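Local atomic coordinates of uncharacterized protein (Arthrobacter sp., PDB entry 3KOP), a protein that is of unknown function but adopts a cyclophilin-like fold and belongs to the DUF3830 family. Residues Pro80-Ala85 / Tyr99-Ser104. Residues are numbered along the deposited sequence; the frame is centred on the assembly and turned at random.
Sequences PKEPGA and YFTFTS
Glu82 reaches from a loop to two hydroxyls on strand 96-103, those of Tyr99 and Thr101. Glu82 CB is 4.0 Å from Thr101 OG1. Glu82 CG crosses over Thr101 at a slant, 3.8 Å from Thr101 OG1 and 3.9 Å from the methyl Thr101 CG2. The bend at chi2 (-57°) brings the carboxylate up to the two hydroxyls. Tyr99 OH donates to Glu82 OE1 at 2.6 Å on the syn side, 31° out of the carboxylate plane. Thr101 OG1 donates to the same Glu82 OE1 at 2.6 Å, from the anti side and nearer that plane. Glu82 OE2 accepts from a water that also donates to Tyr99 OH. The carboxylate is thus held through both oxygens, and its rotation is probably fixed. Replacing Glu82 by alanine removes the carboxylate and is likely to leave the Tyr99 and Thr101 hydroxyls without their shared acceptor.

Pro83 CG sits over one face of the Tyr99 ring, 4.3 Å from the centroid, a CH-pi contact. Pro83 CD packs 3.8 Å from Tyr99 CE1. Tyr99 chi1 of -179° sets its CG anti to the backbone N, which puts the phenol where its OH meets the Glu82 carboxylate. Glu82 OE1 and Thr101 OG1 lie at the ring edge, in its plane. A second water links Thr101 OG1 to Gly84 N, the latter bond being weak. Helix 45-54 also touches Pro83 and Tyr99. The arrangement is a carboxylate bridging alternate residues on one side of a beta-strand; here it ties the loop between strands 70-76 and 88-89 to the antiparallel sheet of the cyclophilin-like fold.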
loop_
_atom_site.group_PDB
_atom_site.type_symbol
_atom_site.label_atom_id
_atom_site.label_comp_id
_atom_site.label_asym_id
_atom_site.label_seq_id
_atom_site.Cartn_x
_atom_site.Cartn_y
_atom_site.Cartn_z
ATOM N N PRO F 80 -23.589 -4.652 23.545
ATOM C CA PRO F 80 -24.279 -3.396 23.858
ATOM C C PRO F 80 -23.542 -2.200 23.266
ATOM O O PRO F 80 -24.159 -1.257 22.837
ATOM C CB PRO F 80 -24.278 -3.351 25.384
ATOM C CG PRO F 80 -24.108 -4.779 25.818
ATOM C CD PRO F 80 -23.262 -5.432 24.748
ATOM N N LYS F 81 -22.220 -2.244 23.244
ATOM C CA LYS F 81 -21.463 -1.317 22.415
ATOM C C LYS F 81 -20.274 -1.992 21.754
ATOM O O LYS F 81 -19.633 -2.882 22.322
ATOM C CB LYS F 81 -21.014 -0.072 23.187
ATOM C CG LYS F 81 -20.047 -0.286 24.322
ATOM C CD LYS F 81 -19.484 1.055 24.838
ATOM C CE LYS F 81 -18.799 1.853 23.718
ATOM N NZ LYS F 81 -17.793 2.867 24.206
ATOM N N GLU F 82 -19.991 -1.553 20.542
ATOM C CA GLU F 82 -18.916 -2.124 19.775
ATOM C C GLU F 82 -17.608 -1.899 20.488
ATOM O O GLU F 82 -17.421 -0.899 21.173
ATOM C CB GLU F 82 -18.898 -1.545 18.362
ATOM C CG GLU F 82 -20.059 -1.990 17.525
ATOM C CD GLU F 82 -20.160 -3.479 17.399
ATOM O OE1 GLU F 82 -19.222 -4.115 16.860
ATOM O OE2 GLU F 82 -21.202 -4.036 17.837
ATOM N N PRO F 83 -16.678 -2.844 20.344
ATOM C CA PRO F 83 -15.426 -2.744 21.074
ATOM C C PRO F 83 -14.503 -1.638 20.582
ATOM O O PRO F 83 -13.622 -1.218 21.318
ATOM C CB PRO F 83 -14.778 -4.132 20.866
ATOM C CG PRO F 83 -15.371 -4.671 19.660
ATOM C CD PRO F 83 -16.779 -4.086 19.565
ATOM N N GLY F 84 -14.690 -1.185 19.344
ATOM C CA GLY F 84 -13.727 -0.303 18.706
ATOM C C GLY F 84 -12.426 -1.008 18.363
ATOM O O GLY F 84 -12.270 -2.207 18.617
ATOM N N ALA F 85 -11.490 -0.253 17.810
ATOM C CA ALA F 85 -10.187 -0.821 17.374
ATOM C C ALA F 85 -9.450 -1.435 18.572
ATOM O O ALA F 85 -9.240 -0.786 19.593
ATOM C CB ALA F 85 -9.308 0.233 16.671
ATOM N N TYR F 99 -12.466 -9.891 14.330
ATOM C CA TYR F 99 -13.752 -9.228 14.490
ATOM C C TYR F 99 -13.680 -7.897 13.750
ATOM O O TYR F 99 -12.751 -7.104 13.973
ATOM C CB TYR F 99 -14.010 -9.007 15.973
ATOM C CG TYR F 99 -15.314 -8.338 16.411
ATOM C CD1 TYR F 99 -15.608 -7.014 16.083
ATOM C CD2 TYR F 99 -16.184 -8.983 17.246
ATOM C CE1 TYR F 99 -16.747 -6.411 16.542
ATOM C CE2 TYR F 99 -17.329 -8.387 17.707
ATOM C CZ TYR F 99 -17.626 -7.114 17.340
ATOM O OH TYR F 99 -18.770 -6.496 17.835
ATOM N N PHE F 100 -14.674 -7.657 12.891
ATOM C CA PHE F 100 -14.848 -6.386 12.203
ATOM C C PHE F 100 -16.256 -5.868 12.447
ATOM O O PHE F 100 -17.244 -6.643 12.376
ATOM C CB PHE F 100 -14.736 -6.544 10.677
ATOM C CG PHE F 100 -13.504 -7.276 10.201
ATOM C CD1 PHE F 100 -13.450 -8.683 10.189
ATOM C CD2 PHE F 100 -12.420 -6.572 9.693
ATOM C CE1 PHE F 100 -12.337 -9.349 9.711
ATOM C CE2 PHE F 100 -11.294 -7.257 9.186
ATOM C CZ PHE F 100 -11.252 -8.622 9.215
ATOM N N THR F 101 -16.351 -4.564 12.681
ATOM C CA THR F 101 -17.648 -3.857 12.716
ATOM C C THR F 101 -17.853 -3.161 11.370
ATOM O O THR F 101 -16.995 -2.394 10.939
ATOM C CB THR F 101 -17.641 -2.811 13.838
ATOM O OG1 THR F 101 -17.482 -3.478 15.102
ATOM C CG2 THR F 101 -18.910 -1.957 13.841
ATOM N N PHE F 102 -18.959 -3.476 10.704
ATOM C CA PHE F 102 -19.347 -2.843 9.452
ATOM C C PHE F 102 -20.748 -2.242 9.585
ATOM O O PHE F 102 -21.462 -2.513 10.556
ATOM C CB PHE F 102 -19.377 -3.895 8.339
ATOM C CG PHE F 102 -18.034 -4.407 7.949
ATOM C CD1 PHE F 102 -17.072 -3.540 7.412
ATOM C CD2 PHE F 102 -17.721 -5.752 8.081
ATOM C CE1 PHE F 102 -15.799 -4.024 7.033
ATOM C CE2 PHE F 102 -16.472 -6.238 7.696
ATOM C CZ PHE F 102 -15.503 -5.368 7.179
ATOM N N THR F 103 -21.146 -1.446 8.596
ATOM C CA THR F 103 -22.558 -1.040 8.447
ATOM C C THR F 103 -23.142 -1.725 7.210
ATOM O O THR F 103 -22.410 -2.360 6.448
ATOM C CB THR F 103 -22.681 0.454 8.287
ATOM O OG1 THR F 103 -22.139 0.818 7.016
ATOM C CG2 THR F 103 -21.899 1.163 9.394
ATOM N N SER F 104 -24.456 -1.621 7.014
ATOM C CA SER F 104 -25.104 -2.164 5.802
ATOM C C SER F 104 -24.480 -1.630 4.497
ATOM O O SER F 104 -24.486 -2.323 3.459
ATOM C CB SER F 104 -26.591 -1.810 5.794
ATOM O OG SER F 104 -27.065 -1.681 7.117
HETATM O O HOH W 1 -21.517 -6.569 18.396
HETATM O O HOH W 2 -15.730 -1.816 16.851
#